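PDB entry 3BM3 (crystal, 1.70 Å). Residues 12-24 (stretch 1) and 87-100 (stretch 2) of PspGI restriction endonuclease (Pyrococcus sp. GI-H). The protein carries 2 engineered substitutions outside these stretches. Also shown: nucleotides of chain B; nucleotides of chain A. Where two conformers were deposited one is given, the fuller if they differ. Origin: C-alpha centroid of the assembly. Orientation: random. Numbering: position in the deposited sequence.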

# COMPACT_ATOMS: atom_id res chain seq x y z
N LYS C 12 17.32 -17.53 -9.81
CA LYS C 12 17.14 -16.44 -8.85
C LYS C 12 17.18 -17.12 -7.48
O LYS C 12 16.70 -18.25 -7.32
CB LYS C 12 15.84 -15.68 -9.06
CG LYS C 12 15.78 -14.78 -10.29
CD LYS C 12 14.43 -14.08 -10.41
CE LYS C 12 14.37 -13.24 -11.67
NZ LYS C 12 13.02 -13.24 -12.29
N PRO C 13 17.81 -16.49 -6.50
CA PRO C 13 17.99 -17.17 -5.22
C PRO C 13 16.69 -17.70 -4.61
O PRO C 13 16.63 -18.82 -4.15
CB PRO C 13 18.61 -16.10 -4.31
CG PRO C 13 18.57 -14.82 -5.06
CD PRO C 13 18.39 -15.14 -6.51
N THR C 14 15.64 -16.90 -4.67
CA THR C 14 14.42 -17.28 -4.01
C THR C 14 13.70 -18.40 -4.73
O THR C 14 12.78 -19.03 -4.17
CB THR C 14 13.47 -16.06 -3.89
OG1 THR C 14 13.21 -15.56 -5.20
CG2 THR C 14 14.09 -14.95 -3.03
N GLN C 15 14.08 -18.65 -5.98
CA GLN C 15 13.49 -19.78 -6.73
C GLN C 15 13.95 -21.13 -6.21
O GLN C 15 13.39 -22.16 -6.59
CB GLN C 15 13.75 -19.67 -8.21
CG GLN C 15 13.05 -18.51 -8.82
CD GLN C 15 13.44 -18.28 -10.26
OE1 GLN C 15 14.51 -18.68 -10.72
NE2 GLN C 15 12.58 -17.57 -10.97
N ASN C 16 14.97 -21.10 -5.35
CA ASN C 16 15.44 -22.26 -4.62
C ASN C 16 14.74 -22.52 -3.29
O ASN C 16 14.97 -23.55 -2.65
CB ASN C 16 16.93 -22.12 -4.34
CG ASN C 16 17.75 -22.32 -5.59
OD1 ASN C 16 17.80 -23.42 -6.12
ND2 ASN C 16 18.29 -21.24 -6.12
N ILE C 17 13.90 -21.58 -2.88
CA ILE C 17 13.16 -21.71 -1.65
C ILE C 17 11.80 -22.32 -1.96
O ILE C 17 11.05 -21.78 -2.77
CB ILE C 17 12.95 -20.37 -0.90
CG1 ILE C 17 14.30 -19.69 -0.60
CG2 ILE C 17 12.14 -20.64 0.35
CD1 ILE C 17 14.19 -18.36 0.00
N PRO C 18 11.46 -23.44 -1.31
CA PRO C 18 10.18 -24.07 -1.56
C PRO C 18 9.01 -23.09 -1.45
O PRO C 18 9.08 -22.14 -0.67
CB PRO C 18 10.12 -25.12 -0.46
CG PRO C 18 11.54 -25.52 -0.29
CD PRO C 18 12.29 -24.23 -0.39
N PRO C 19 7.98 -23.29 -2.27
CA PRO C 19 6.88 -22.32 -2.23
C PRO C 19 6.13 -22.31 -0.91
O PRO C 19 6.16 -23.27 -0.15
CB PRO C 19 5.97 -22.76 -3.36
CG PRO C 19 6.36 -24.14 -3.67
CD PRO C 19 7.77 -24.33 -3.28
N THR C 20 5.48 -21.20 -0.65
CA THR C 20 4.80 -20.99 0.62
C THR C 20 3.81 -22.13 0.92
O THR C 20 3.75 -22.58 2.05
CB THR C 20 4.07 -19.64 0.64
OG1 THR C 20 5.02 -18.62 0.42
CG2 THR C 20 3.39 -19.39 1.97
N ASN C 21 3.07 -22.57 -0.08
CA ASN C 21 2.10 -23.65 0.15
C ASN C 21 2.80 -24.88 0.73
O ASN C 21 2.31 -25.49 1.70
CB ASN C 21 1.31 -23.97 -1.13
CG ASN C 21 2.16 -24.57 -2.25
OD1 ASN C 21 3.31 -24.21 -2.48
ND2 ASN C 21 1.57 -25.51 -2.97
N GLU C 22 3.97 -25.22 0.19
CA GLU C 22 4.72 -26.37 0.68
C GLU C 22 5.22 -26.16 2.10
O GLU C 22 5.16 -27.07 2.93
CB GLU C 22 5.87 -26.70 -0.27
CG GLU C 22 5.35 -27.14 -1.63
CD GLU C 22 6.41 -27.50 -2.64
OE1 GLU C 22 7.60 -27.66 -2.27
OE2 GLU C 22 6.02 -27.65 -3.84
N ILE C 23 5.68 -24.94 2.38
CA ILE C 23 6.17 -24.61 3.69
C ILE C 23 5.04 -24.64 4.70
O ILE C 23 5.22 -25.13 5.80
CB ILE C 23 6.88 -23.25 3.68
CG1 ILE C 23 8.14 -23.32 2.79
CG2 ILE C 23 7.22 -22.83 5.09
CD1 ILE C 23 8.92 -22.02 2.70
N ILE C 24 3.88 -24.14 4.31
CA ILE C 24 2.71 -24.15 5.19
C ILE C 24 2.33 -25.61 5.49
O ILE C 24 2.02 -25.97 6.66
CB ILE C 24 1.53 -23.38 4.56
CG1 ILE C 24 1.82 -21.86 4.58
CG2 ILE C 24 0.18 -23.64 5.32
CD1 ILE C 24 1.68 -21.22 5.93
N LYS C 87 21.85 -7.47 -3.41
CA LYS C 87 20.76 -7.97 -4.25
C LYS C 87 20.11 -9.19 -3.64
O LYS C 87 18.89 -9.32 -3.65
CB LYS C 87 21.25 -8.23 -5.68
CG LYS C 87 21.48 -6.92 -6.45
CD LYS C 87 20.32 -5.86 -6.39
CE LYS C 87 19.18 -6.10 -7.42
NZ LYS C 87 18.20 -4.96 -7.51
N LEU C 88 20.91 -10.04 -3.04
CA LEU C 88 20.41 -11.24 -2.38
C LEU C 88 19.44 -10.87 -1.26
O LEU C 88 18.32 -11.39 -1.16
CB LEU C 88 21.61 -11.99 -1.81
CG LEU C 88 21.27 -13.32 -1.15
CD1 LEU C 88 20.63 -14.32 -2.13
CD2 LEU C 88 22.57 -13.91 -0.60
N GLU C 89 19.89 -9.97 -0.41
CA GLU C 89 19.07 -9.57 0.73
C GLU C 89 17.84 -8.80 0.30
O GLU C 89 16.78 -8.93 0.92
CB GLU C 89 19.90 -8.80 1.75
CG GLU C 89 21.03 -9.63 2.35
CD GLU C 89 20.61 -10.86 3.11
OE1 GLU C 89 19.42 -11.07 3.44
OE2 GLU C 89 21.52 -11.64 3.44
N GLN C 90 17.95 -8.06 -0.81
CA GLN C 90 16.77 -7.34 -1.28
C GLN C 90 15.77 -8.38 -1.76
O GLN C 90 14.58 -8.31 -1.46
CB GLN C 90 17.13 -6.42 -2.44
CG GLN C 90 15.92 -5.74 -2.99
CD GLN C 90 16.20 -5.00 -4.24
OE1 GLN C 90 16.79 -5.57 -5.16
NE2 GLN C 90 15.83 -3.73 -4.28
N SER C 91 16.27 -9.35 -2.52
CA SER C 91 15.43 -10.43 -3.04
C SER C 91 14.74 -11.19 -1.93
O SER C 91 13.54 -11.47 -2.01
CB SER C 91 16.21 -11.37 -3.96
OG SER C 91 16.56 -10.74 -5.19
N PHE C 92 15.46 -11.48 -0.86
CA PHE C 92 14.86 -12.15 0.25
C PHE C 92 13.80 -11.28 0.93
O PHE C 92 12.76 -11.80 1.27
CB PHE C 92 15.89 -12.51 1.28
CG PHE C 92 16.82 -13.63 0.88
CD1 PHE C 92 16.44 -14.68 0.04
CD2 PHE C 92 18.09 -13.66 1.41
CE1 PHE C 92 17.30 -15.74 -0.24
CE2 PHE C 92 18.94 -14.69 1.10
CZ PHE C 92 18.55 -15.73 0.30
N GLN C 93 14.06 -9.99 1.13
CA GLN C 93 13.06 -9.10 1.74
C GLN C 93 11.81 -9.11 0.89
O GLN C 93 10.72 -9.19 1.39
CB GLN C 93 13.59 -7.67 1.97
CG GLN C 93 12.57 -6.76 2.55
CD GLN C 93 12.14 -7.25 3.90
OE1 GLN C 93 12.92 -7.14 4.86
NE2 GLN C 93 10.93 -7.85 3.98
N GLN C 94 11.99 -8.99 -0.42
CA GLN C 94 10.86 -8.97 -1.34
C GLN C 94 10.08 -10.29 -1.30
O GLN C 94 8.86 -10.31 -1.32
CB GLN C 94 11.33 -8.58 -2.74
CG GLN C 94 11.91 -7.21 -2.80
CD GLN C 94 10.90 -6.09 -2.68
OE1 GLN C 94 10.13 -6.04 -1.72
NE2 GLN C 94 10.89 -5.20 -3.65
N ALA C 95 10.82 -11.40 -1.21
CA ALA C 95 10.21 -12.72 -0.97
C ALA C 95 9.43 -12.75 0.32
O ALA C 95 8.33 -13.26 0.37
CB ALA C 95 11.27 -13.82 -1.00
N ARG C 96 9.99 -12.18 1.39
CA ARG C 96 9.34 -12.18 2.68
C ARG C 96 8.06 -11.39 2.65
O ARG C 96 7.11 -11.82 3.23
CB ARG C 96 10.31 -11.66 3.75
CG ARG C 96 11.41 -12.67 4.07
CD ARG C 96 12.15 -12.29 5.32
NE ARG C 96 12.77 -10.98 5.33
CZ ARG C 96 14.03 -10.71 4.96
NH1 ARG C 96 14.82 -11.67 4.49
NH2 ARG C 96 14.48 -9.48 5.04
N PHE C 97 8.02 -10.25 1.95
CA PHE C 97 6.79 -9.47 1.85
C PHE C 97 5.74 -10.32 1.15
O PHE C 97 4.65 -10.54 1.66
CB PHE C 97 7.06 -8.22 1.05
CG PHE C 97 7.78 -7.12 1.84
CD1 PHE C 97 7.36 -6.81 3.13
CD2 PHE C 97 8.77 -6.37 1.26
CE1 PHE C 97 7.94 -5.75 3.81
CE2 PHE C 97 9.36 -5.33 1.97
CZ PHE C 97 8.93 -5.02 3.22
N SER C 98 6.08 -10.79 -0.04
CA SER C 98 5.11 -11.53 -0.85
C SER C 98 4.67 -12.81 -0.12
O SER C 98 3.46 -13.07 0.04
CB SER C 98 5.69 -11.84 -2.24
OG SER C 98 4.71 -12.51 -3.01
N ARG C 99 5.64 -13.57 0.36
CA ARG C 99 5.35 -14.83 1.07
C ARG C 99 4.62 -14.67 2.38
O ARG C 99 3.77 -15.48 2.72
CB ARG C 99 6.64 -15.60 1.31
CG ARG C 99 7.28 -16.09 0.04
CD ARG C 99 8.66 -16.65 0.36
NE ARG C 99 9.25 -17.32 -0.79
CZ ARG C 99 9.31 -18.64 -0.97
NH1 ARG C 99 8.81 -19.47 -0.07
NH2 ARG C 99 9.86 -19.14 -2.06
N GLY C 100 4.92 -13.62 3.12
CA GLY C 100 4.27 -13.41 4.38
C GLY C 100 2.79 -13.15 4.08
O GLY C 100 1.93 -13.64 4.81
P DG B 9 12.84 -3.91 -8.50
OP1 DG B 9 14.09 -3.11 -8.57
OP2 DG B 9 11.87 -3.85 -9.63
O5' DG B 9 13.24 -5.43 -8.27
C5' DG B 9 14.07 -5.78 -7.18
C4' DG B 9 13.54 -7.00 -6.48
O4' DG B 9 12.26 -6.71 -5.87
C3' DG B 9 13.30 -8.21 -7.38
O3' DG B 9 13.53 -9.38 -6.61
C2' DG B 9 11.82 -8.07 -7.72
C1' DG B 9 11.25 -7.56 -6.41
N9 DG B 9 10.03 -6.77 -6.53
C8 DG B 9 9.77 -5.81 -7.48
N7 DG B 9 8.61 -5.23 -7.31
C5 DG B 9 8.07 -5.86 -6.19
C6 DG B 9 6.83 -5.65 -5.53
O6 DG B 9 5.94 -4.84 -5.80
N1 DG B 9 6.69 -6.51 -4.45
C2 DG B 9 7.61 -7.45 -4.04
N2 DG B 9 7.29 -8.17 -2.97
N3 DG B 9 8.77 -7.65 -4.65
C4 DG B 9 8.93 -6.82 -5.71
P DA B 10 13.49 -10.82 -7.30
OP1 DA B 10 14.75 -11.52 -6.90
OP2 DA B 10 13.13 -10.73 -8.72
O5' DA B 10 12.33 -11.53 -6.49
C5' DA B 10 12.39 -11.57 -5.07
C4' DA B 10 11.11 -12.12 -4.50
O4' DA B 10 10.03 -11.20 -4.72
C3' DA B 10 10.67 -13.44 -5.12
O3' DA B 10 10.16 -14.27 -4.09
C2' DA B 10 9.59 -13.03 -6.11
C1' DA B 10 8.97 -11.82 -5.43
N9 DA B 10 8.46 -10.83 -6.36
C8 DA B 10 9.07 -10.36 -7.50
N7 DA B 10 8.39 -9.43 -8.12
C5 DA B 10 7.25 -9.28 -7.35
C6 DA B 10 6.14 -8.44 -7.48
N6 DA B 10 6.01 -7.55 -8.46
N1 DA B 10 5.16 -8.55 -6.55
C2 DA B 10 5.32 -9.44 -5.56
N3 DA B 10 6.33 -10.27 -5.32
C4 DA B 10 7.27 -10.14 -6.27
P DA A 6 4.39 -7.87 6.64
OP1 DA A 6 2.99 -7.90 7.15
OP2 DA A 6 5.50 -7.53 7.56
O5' DA A 6 4.65 -9.29 5.98
C5' DA A 6 5.96 -9.68 5.61
C4' DA A 6 6.60 -10.39 6.77
O4' DA A 6 6.03 -11.71 6.95
C3' DA A 6 8.11 -10.60 6.62
O3' DA A 6 8.74 -10.13 7.81
C2' DA A 6 8.26 -12.11 6.49
C1' DA A 6 7.08 -12.59 7.30
N9 DA A 6 6.64 -13.96 7.03
C8 DA A 6 5.70 -14.66 7.75
N7 DA A 6 5.50 -15.88 7.31
C5 DA A 6 6.35 -15.99 6.22
C6 DA A 6 6.61 -17.05 5.34
N6 DA A 6 6.00 -18.23 5.41
N1 DA A 6 7.53 -16.84 4.37
C2 DA A 6 8.14 -15.65 4.31
N3 DA A 6 7.98 -14.58 5.08
C4 DA A 6 7.06 -14.82 6.04
O HOH W 1 7.06 -18.92 2.26

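Stretch 2 is helical throughout, each amide from Ser91 to Gly100 bonding to the carbonyl four residues earlier. Stretch 1 runs alongside it as a 3-10 segment (13-16), an extended link through Ile17, Pro18 and Pro19, and the start of a helix with Pro19 at its N-cap. The CA-CA pairs fix the register: Pro13 with Leu88 at 7.0 Å, Thr14 with Phe92 at 6.7 Å and Thr20 with Arg99 at 6.2 Å. Both chains therefore advance in the same direction, and the contact buries 473 Å² summed over both sides.

Leu88 opens the interface. Its CA-to-CB bond points sideways, but chi1 of -177° and chi2 of 61° bring CD1 to 3.5 Å from Pro13 CB, a purely apolar contact. One turn on, Ser91 points toward stretch 1, and its CB lies 4.3 Å from both Pro13 CG and Thr14 CG2. These contacts are carbon to carbon; the hydroxyl serves the DNA instead, Ser91 OG donating to OP1 of DA10 in chain B at 2.6 Å.

Phe92 also leaves the backbone sideways, and its ring reaches stretch 1 with chi1 near -72°. Phe92 CE1 is 4.3 Å from Pro13 CB and 4.1 Å from Ile17 CD1, while Phe92 CD1 is 3.9 Å from Thr14 CG2. All three carbons approach the ring obliquely. Ala95 then offers only a methyl, and Thr14 CG2 sits 3.7 Å from Ala95 CB. The same threonine methyl is 3.7 Å from Ser91 O, so it lies against the helix backbone as well as its side chains.

Arg99 changes the chemistry from apolar to polar and contributes 134 Å² of covered surface, the largest share of any residue here. Chi2 and chi3, both 171°, extend the chain toward the link in stretch 1, where carbonyls are available to its charged group. Arg99 NH1 donates to Pro18 O at 2.7 Å with a nearly linear angle of 172°, and Pro18 O lies near the guanidinium plane, in which the N-H bonds point. Arg99 NH2 donates to Ile17 O at 3.0 Å and 147°; its second approach, to Pro18 O at 3.4 Å and 131°, is weak. Ile17 CG2 covers one face of the guanidinium. Nearer the backbone, Arg99 CG packs 3.4 Å from Thr20 OG1. A water joins the two residues, 2.8 Å from Thr20 OG1 and accepting from Arg99 NH1 at 3.0 Å.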